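Local coordinates for protein fimbrial subunit type 1 (Actinomyces oris, PDB 3UXF) that forms, as the major subunit, the shaft of the type 1 fimbriae on the bacterial surface, at residues V47-Q52 against D147-A152; N180-V185 against L320-S325. All coordinates share one frame; numbering follows the deposited sequence.

Contact 1: V47-Q52 against D147-A152. With CA (calcium ion), chain E.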
# COMPACT_ATOMS: atom_id res chain seq x y z
N VAL A 47 7.30 -10.98 -25.26
CA VAL A 47 7.30 -10.94 -23.79
C VAL A 47 6.16 -10.01 -23.34
O VAL A 47 6.09 -8.89 -23.82
CB VAL A 47 8.66 -10.40 -23.30
CG1 VAL A 47 8.78 -10.42 -21.74
CG2 VAL A 47 9.80 -11.24 -23.91
N HIS A 48 5.27 -10.52 -22.48
CA HIS A 48 4.11 -9.75 -22.02
C HIS A 48 4.43 -9.19 -20.62
O HIS A 48 4.57 -9.96 -19.68
CB HIS A 48 2.91 -10.68 -21.93
CG HIS A 48 2.42 -11.18 -23.26
ND1 HIS A 48 1.23 -10.76 -23.82
CD2 HIS A 48 2.98 -12.04 -24.14
CE1 HIS A 48 1.07 -11.35 -25.00
NE2 HIS A 48 2.12 -12.13 -25.21
N LYS A 49 4.57 -7.87 -20.52
CA LYS A 49 4.90 -7.23 -19.25
C LYS A 49 3.61 -6.71 -18.61
O LYS A 49 2.89 -5.90 -19.19
CB LYS A 49 5.90 -6.10 -19.47
CG LYS A 49 6.24 -5.32 -18.17
CD LYS A 49 7.07 -6.17 -17.21
CE LYS A 49 7.30 -5.39 -15.87
NZ LYS A 49 8.17 -6.18 -14.99
N CYS A 50 3.33 -7.22 -17.41
CA CYS A 50 2.07 -6.97 -16.70
C CYS A 50 2.38 -6.49 -15.29
O CYS A 50 3.38 -6.88 -14.71
CB CYS A 50 1.26 -8.27 -16.62
SG CYS A 50 0.95 -9.05 -18.23
N GLU A 51 1.51 -5.66 -14.73
CA GLU A 51 1.74 -5.13 -13.38
C GLU A 51 1.75 -6.22 -12.32
O GLU A 51 2.57 -6.19 -11.41
CB GLU A 51 0.65 -4.11 -13.01
CG GLU A 51 0.72 -2.83 -13.77
CD GLU A 51 -0.14 -1.73 -13.13
OE1 GLU A 51 -0.71 -1.97 -12.04
OE2 GLU A 51 -0.26 -0.63 -13.71
N GLN A 52 0.82 -7.17 -12.46
CA GLN A 52 0.64 -8.28 -11.52
C GLN A 52 0.90 -9.62 -12.18
O GLN A 52 0.50 -9.86 -13.32
CB GLN A 52 -0.80 -8.30 -10.99
CG GLN A 52 -1.11 -7.16 -10.06
CD GLN A 52 -0.15 -7.10 -8.89
OE1 GLN A 52 0.30 -6.02 -8.50
NE2 GLN A 52 0.17 -8.27 -8.32
N ASP A 147 11.08 3.54 -12.22
CA ASP A 147 11.23 3.42 -10.77
C ASP A 147 10.07 2.68 -10.08
O ASP A 147 10.28 1.92 -9.12
CB ASP A 147 11.33 4.81 -10.14
CG ASP A 147 12.61 5.56 -10.51
OD1 ASP A 147 13.34 5.19 -11.45
OD2 ASP A 147 12.85 6.59 -9.86
N LYS A 148 8.86 2.96 -10.53
CA LYS A 148 7.66 2.47 -9.87
C LYS A 148 7.33 1.02 -10.19
O LYS A 148 6.40 0.47 -9.61
CB LYS A 148 6.46 3.32 -10.24
CG LYS A 148 6.51 4.76 -9.79
CD LYS A 148 5.26 5.50 -10.25
CE LYS A 148 5.17 6.87 -9.60
NZ LYS A 148 5.14 6.73 -8.12
N VAL A 149 8.06 0.42 -11.12
CA VAL A 149 7.66 -0.88 -11.65
C VAL A 149 8.46 -2.02 -11.01
O VAL A 149 9.65 -1.92 -10.78
CB VAL A 149 7.88 -0.90 -13.20
CG1 VAL A 149 7.78 -2.32 -13.75
CG2 VAL A 149 6.88 0.05 -13.87
N ILE A 150 7.81 -3.15 -10.72
CA ILE A 150 8.54 -4.30 -10.21
C ILE A 150 9.22 -5.09 -11.36
O ILE A 150 8.53 -5.49 -12.29
CB ILE A 150 7.58 -5.24 -9.47
CG1 ILE A 150 6.96 -4.50 -8.27
CG2 ILE A 150 8.33 -6.48 -8.94
CD1 ILE A 150 5.79 -5.23 -7.67
N PRO A 151 10.54 -5.31 -11.27
CA PRO A 151 11.20 -6.02 -12.38
C PRO A 151 10.74 -7.46 -12.49
O PRO A 151 10.43 -8.13 -11.49
CB PRO A 151 12.68 -6.05 -11.97
CG PRO A 151 12.83 -5.02 -10.94
CD PRO A 151 11.50 -4.94 -10.23
N ALA A 152 10.73 -7.96 -13.73
CA ALA A 152 10.58 -9.39 -13.96
C ALA A 152 11.81 -10.20 -13.54
O ALA A 152 12.95 -9.70 -13.57
CB ALA A 152 10.27 -9.64 -15.46
CA CA E . 14.70 7.72 -11.17
O HOH W 1 14.53 9.05 -8.95

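Contact 2: N180-V185 against L320-S325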
# COMPACT_ATOMS: atom_id res chain seq x y z
N ASN A 180 6.92 -11.33 -11.68
CA ASN A 180 7.55 -10.30 -10.86
C ASN A 180 8.53 -10.84 -9.83
O ASN A 180 8.27 -11.84 -9.16
CB ASN A 180 6.47 -9.52 -10.13
CG ASN A 180 5.78 -8.52 -11.00
OD1 ASN A 180 6.23 -8.20 -12.10
ND2 ASN A 180 4.69 -7.96 -10.48
N THR A 181 9.64 -10.15 -9.65
CA THR A 181 10.60 -10.52 -8.63
C THR A 181 10.09 -10.26 -7.23
O THR A 181 10.60 -10.85 -6.28
CB THR A 181 11.90 -9.71 -8.75
OG1 THR A 181 11.59 -8.31 -8.80
CG2 THR A 181 12.65 -10.10 -10.02
N LEU A 182 9.14 -9.36 -7.11
CA LEU A 182 8.59 -9.00 -5.79
C LEU A 182 7.10 -9.15 -5.82
O LEU A 182 6.45 -8.69 -6.74
CB LEU A 182 8.93 -7.54 -5.44
CG LEU A 182 10.41 -7.18 -5.45
CD1 LEU A 182 10.62 -5.68 -5.20
CD2 LEU A 182 11.22 -7.98 -4.40
N SER A 183 6.55 -9.77 -4.78
CA SER A 183 5.12 -10.00 -4.73
C SER A 183 4.31 -8.76 -4.42
O SER A 183 3.13 -8.71 -4.72
CB SER A 183 4.81 -11.09 -3.71
OG SER A 183 5.37 -10.76 -2.46
N GLY A 184 4.94 -7.75 -3.81
CA GLY A 184 4.21 -6.51 -3.62
C GLY A 184 4.70 -5.62 -2.50
O GLY A 184 5.58 -6.00 -1.71
N VAL A 185 4.14 -4.42 -2.47
CA VAL A 185 4.36 -3.49 -1.39
C VAL A 185 2.98 -2.99 -1.00
O VAL A 185 2.13 -2.78 -1.85
CB VAL A 185 5.27 -2.33 -1.80
CG1 VAL A 185 6.67 -2.86 -2.20
CG2 VAL A 185 4.65 -1.51 -2.93
N LEU A 320 9.13 1.58 -1.90
CA LEU A 320 10.27 0.71 -1.63
C LEU A 320 11.42 0.91 -2.61
O LEU A 320 11.21 0.94 -3.82
CB LEU A 320 9.82 -0.76 -1.67
CG LEU A 320 10.94 -1.80 -1.67
CD1 LEU A 320 11.65 -1.83 -0.32
CD2 LEU A 320 10.40 -3.17 -2.02
N ILE A 321 12.62 1.04 -2.07
CA ILE A 321 13.84 1.07 -2.87
C ILE A 321 14.55 -0.23 -2.50
O ILE A 321 15.17 -0.32 -1.45
CB ILE A 321 14.71 2.28 -2.55
CG1 ILE A 321 14.01 3.57 -2.97
CG2 ILE A 321 16.06 2.16 -3.24
CD1 ILE A 321 14.67 4.82 -2.46
N PRO A 322 14.42 -1.23 -3.37
CA PRO A 322 14.87 -2.59 -3.07
C PRO A 322 16.31 -2.93 -3.47
O PRO A 322 16.77 -4.01 -3.12
CB PRO A 322 13.91 -3.44 -3.89
CG PRO A 322 13.63 -2.61 -5.09
CD PRO A 322 13.74 -1.16 -4.67
N ASN A 323 16.99 -2.05 -4.20
CA ASN A 323 18.36 -2.32 -4.60
C ASN A 323 19.17 -1.04 -4.75
O ASN A 323 18.66 0.05 -4.47
CB ASN A 323 18.42 -3.17 -5.87
CG ASN A 323 17.73 -2.51 -7.04
OD1 ASN A 323 18.05 -1.38 -7.40
ND2 ASN A 323 16.78 -3.21 -7.63
N ASP A 324 20.41 -1.15 -5.19
CA ASP A 324 21.28 0.03 -5.27
C ASP A 324 21.41 0.56 -6.69
O ASP A 324 22.38 1.26 -6.99
CB ASP A 324 22.66 -0.29 -4.69
CG ASP A 324 23.40 -1.40 -5.50
OD1 ASP A 324 22.76 -2.14 -6.31
OD2 ASP A 324 24.64 -1.56 -5.30
N SER A 325 20.43 0.25 -7.52
CA SER A 325 20.40 0.74 -8.90
C SER A 325 20.44 2.27 -8.89
O SER A 325 19.74 2.91 -8.11
CB SER A 325 19.16 0.25 -9.64
OG SER A 325 19.24 -1.15 -9.89

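Contact 1: V47-Q52 against D147-A152
In the N-terminal domain of the pilin, a Gram-positive pilin D1 domain, Lys49 just beyond strand 44-48 reaches into the loop joining strands 136-144 and 155-159, where it meets Val149, Ile150 and Ala152. Its chain leaves with CG anti to the backbone N (chi1 177°), bends once at chi2 (70°) and then runs extended, which carries the ammonium group to the loop backbone. There NZ donates to the carbonyl O of Ile150 at 2.8 Å, lying in the plane of that carbonyl with a C=O...N angle of 152°. The methylene beneath the charge is packed as well: Lys49 CE meets CG1 of Val149 at 3.8 Å, the two side chains approaching tip to tip. The Ala152 methyl packs beside the ammonium group, which also forms a salt bridge with Glu142 of strand 136-144. Next to the lysine, Cys50 is tied to Cys71 by a disulfide. At the far end of the loop Asp147 holds a calcium ion, mainly through OD2 at 2.5 Å, with OD1 farther off at 2.9 Å, together with the carbonyl O of Asn327 and a water. The buried lysine charge is thus met by a carboxylate and a backbone carbonyl, a setting that probably favours the protonated amine, and one Glu142 oxygen receives both the Lys49 ammonium and the Ala152 N-H.

Contact 2: N180-V185 against L320-S325
Leu182 and Val185 converge on Leu320 in a small apolar contact, with Pro322 CB against the Leu182 end; no hydrogen bond crosses between the two segments. Leu320 places CG anti to its own backbone N (chi1 169°); with chi2 at 70° for CD1, CD2 continues anti to CA and is carried out toward both partners. CG1 of Val185, the branch anti to the carbonyl carbon, comes to 3.7 Å from that CD2 and to 3.8 Å from Leu320 CB, passing at a slant, while Val185 CG2 sits between the backbone N and carbonyl carbon. Leu182 arrives end on: CD1 lies anti to CA (chi2 175°), forming the leading tip, and meets Leu320 CD2 at 4.1 Å. Leu182 CD1 also touches Pro322 CB slantwise at 4.2 Å, so one methyl contacts both Leu320, near the strand's end, and Pro322 just past it. Beyond, Asn323 OD1 accepts from the backbone N of Ser325 at 2.9 Å, making an Asx turn. Ser325 OG also donates to Asn323 OD1, at 2.8 Å, from the same face but well above the amide plane. Around the cluster, Ile344 of strand 344-362 packs on Leu182, Val185 and Pro322, while Thr207 of strand 201-208 touches Val185 and Leu320.

How the contacts relate
From the end of 47-52 the chain returns 95 residues on, at 147-152, where contact 1 closes within the N-terminal domain. It then passes through strands 155-159 and 170-176 to 180-185, from which contact 2 spans a separate excursion of 135 residues to the end of strand 312-321. The two closures therefore follow in series, neither nested nor crossed. Their centres are 11 Å apart, and they touch directly: Pro151 O and Thr181 N are 2.8 Å apart, and Glu51 O lies 2.9 Å from Asn180 ND2, both probable hydrogen bonds. Segment 180-185 runs from strand 170-176 of the N-terminal domain into strand 185-190; it bonds back to contact 1, and contact 2 packs it against the end of strand 312-321 in another sheet.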